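Local atomic coordinates of CLIP-associating protein 2 (Mus musculus, PDB entry 3WOZ), a protein that probably binds tubulin through TOG domains built of HEAT repeats and so contributes to microtubule dynamics. Residues A[173-176]-A[177-181]. Residues are numbered along the deposited sequence; the frame is centred on the assembly and turned at random.
Sequences VSRV and ITWTT
Arg175 and Trp179 lie one turn apart on helix 167-179 and meet twice, through backbone and side chain. Trp179 N donates to Arg175 O at 3.1 Å, a nearly straight bond of 162°. The same carbonyl oxygen sits over one face of the indole, near its rim, 3.2 Å from Trp179 CG. It also accepts from Thr178 OG1 at 2.8 Å. That hydroxyl comes in from above the carbonyl plane, brought there by chi1 of 49°, which sets OG1 between its own backbone N and carbonyl carbon. Further out, the Arg175 chain bends at chi3 and carries its guanidinium past the six-membered ring. Arg175 NH1 stands at the ring edge, in plane, 3.3 Å from Trp179 CZ2. The two flat groups are 75° apart, so they do not stack. Lys144 makes a cation-pi contact with the indole.

The tight, buried side is mostly apolar. Val173 CG1 reaches Ile177 CD1 at 3.9 Å. Ile177 then packs on Leu196 of helix 186-202 and on Phe218 and Ala222 of helix 216-226. Thr180 is buried beside the same helices, where it touches Leu196 and Leu225. Its OG1 lies 2.6 Å from Val176 O and 2.8 Å from Ile177 O, and the one proton could go to either. The solvent side is looser. Thr178 is exposed there, though its hydroxyl is tied to Arg175 O. Arg175 and Ser174 are partly exposed, and Ser174 OG bonds to Arg170 O.

The chemistry implies that the threonine hydroxyls find partners within their own chain segment, while Ile177 and Thr180 pack it against helices 186-202 and 216-226.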
loop_
_atom_site.group_PDB
_atom_site.type_symbol
_atom_site.label_atom_id
_atom_site.label_comp_id
_atom_site.label_asym_id
_atom_site.label_seq_id
_atom_site.Cartn_x
_atom_site.Cartn_y
_atom_site.Cartn_z
ATOM N N VAL A 173 6.359 -13.705 -7.216
ATOM C CA VAL A 173 5.388 -14.754 -7.536
ATOM C C VAL A 173 5.753 -16.087 -6.864
ATOM O O VAL A 173 4.863 -16.825 -6.438
ATOM C CB VAL A 173 5.187 -14.915 -9.067
ATOM C CG1 VAL A 173 4.355 -16.148 -9.392
ATOM C CG2 VAL A 173 4.518 -13.678 -9.647
ATOM N N SER A 174 7.054 -16.369 -6.763
ATOM C CA SER A 174 7.564 -17.549 -6.052
ATOM C C SER A 174 7.075 -17.599 -4.608
ATOM O O SER A 174 6.577 -18.626 -4.151
ATOM C CB SER A 174 9.096 -17.571 -6.061
ATOM O OG SER A 174 9.602 -17.608 -7.378
ATOM N N ARG A 175 7.231 -16.483 -3.902
ATOM C CA ARG A 175 6.780 -16.359 -2.516
ATOM C C ARG A 175 5.279 -16.587 -2.385
ATOM O O ARG A 175 4.832 -17.263 -1.455
ATOM C CB ARG A 175 7.159 -14.994 -1.942
ATOM C CG ARG A 175 8.653 -14.814 -1.735
ATOM C CD ARG A 175 8.964 -13.594 -0.877
ATOM N NE ARG A 175 8.426 -13.710 0.480
ATOM C CZ ARG A 175 8.888 -13.039 1.533
ATOM N NH1 ARG A 175 8.332 -13.209 2.727
ATOM N NH2 ARG A 175 9.910 -12.202 1.400
ATOM N N VAL A 176 4.518 -16.040 -3.335
ATOM C CA VAL A 176 3.061 -16.158 -3.350
ATOM C C VAL A 176 2.621 -17.617 -3.516
ATOM O O VAL A 176 1.700 -18.066 -2.825
ATOM C CB VAL A 176 2.412 -15.239 -4.433
ATOM C CG1 VAL A 176 0.901 -15.393 -4.457
ATOM C CG2 VAL A 176 2.772 -13.780 -4.187
ATOM N N ILE A 177 3.290 -18.345 -4.418
ATOM C CA ILE A 177 3.015 -19.770 -4.670
ATOM C C ILE A 177 2.977 -20.577 -3.369
ATOM O O ILE A 177 2.037 -21.340 -3.129
ATOM C CB ILE A 177 4.074 -20.433 -5.618
ATOM C CG1 ILE A 177 4.381 -19.564 -6.849
ATOM C CG2 ILE A 177 3.645 -21.859 -6.017
ATOM C CD1 ILE A 177 3.340 -19.599 -7.967
ATOM N N THR A 178 4.005 -20.402 -2.542
ATOM C CA THR A 178 4.130 -21.144 -1.288
ATOM C C THR A 178 3.113 -20.682 -0.248
ATOM O O THR A 178 2.558 -21.502 0.488
ATOM C CB THR A 178 5.555 -21.065 -0.710
ATOM O OG1 THR A 178 5.994 -19.702 -0.695
ATOM C CG2 THR A 178 6.517 -21.891 -1.557
ATOM N N TRP A 179 2.864 -19.372 -0.206
ATOM C CA TRP A 179 1.841 -18.797 0.669
ATOM C C TRP A 179 0.451 -19.355 0.345
ATOM O O TRP A 179 -0.479 -19.241 1.147
ATOM C CB TRP A 179 1.834 -17.264 0.574
ATOM C CG TRP A 179 3.074 -16.583 1.113
ATOM C CD1 TRP A 179 4.097 -17.164 1.810
ATOM C CD2 TRP A 179 3.396 -15.186 1.024
ATOM N NE1 TRP A 179 5.040 -16.221 2.146
ATOM C CE2 TRP A 179 4.636 -15.000 1.677
ATOM C CE3 TRP A 179 2.758 -14.074 0.454
ATOM C CZ2 TRP A 179 5.252 -13.748 1.773
ATOM C CZ3 TRP A 179 3.376 -12.827 0.548
ATOM C CH2 TRP A 179 4.610 -12.677 1.205
ATOM N N THR A 180 0.321 -19.967 -0.829
ATOM C CA THR A 180 -0.943 -20.558 -1.263
ATOM C C THR A 180 -1.204 -21.909 -0.584
ATOM O O THR A 180 -2.322 -22.429 -0.620
ATOM C CB THR A 180 -0.988 -20.725 -2.795
ATOM O OG1 THR A 180 -0.234 -19.676 -3.419
ATOM C CG2 THR A 180 -2.409 -20.666 -3.288
ATOM N N THR A 181 -0.168 -22.468 0.032
ATOM C CA THR A 181 -0.291 -23.723 0.768
ATOM C C THR A 181 -0.291 -23.464 2.276
ATOM O O THR A 181 -0.371 -24.404 3.072
ATOM C CB THR A 181 0.836 -24.730 0.396
ATOM O OG1 THR A 181 2.115 -24.175 0.726
ATOM C CG2 THR A 181 0.797 -25.064 -1.088
#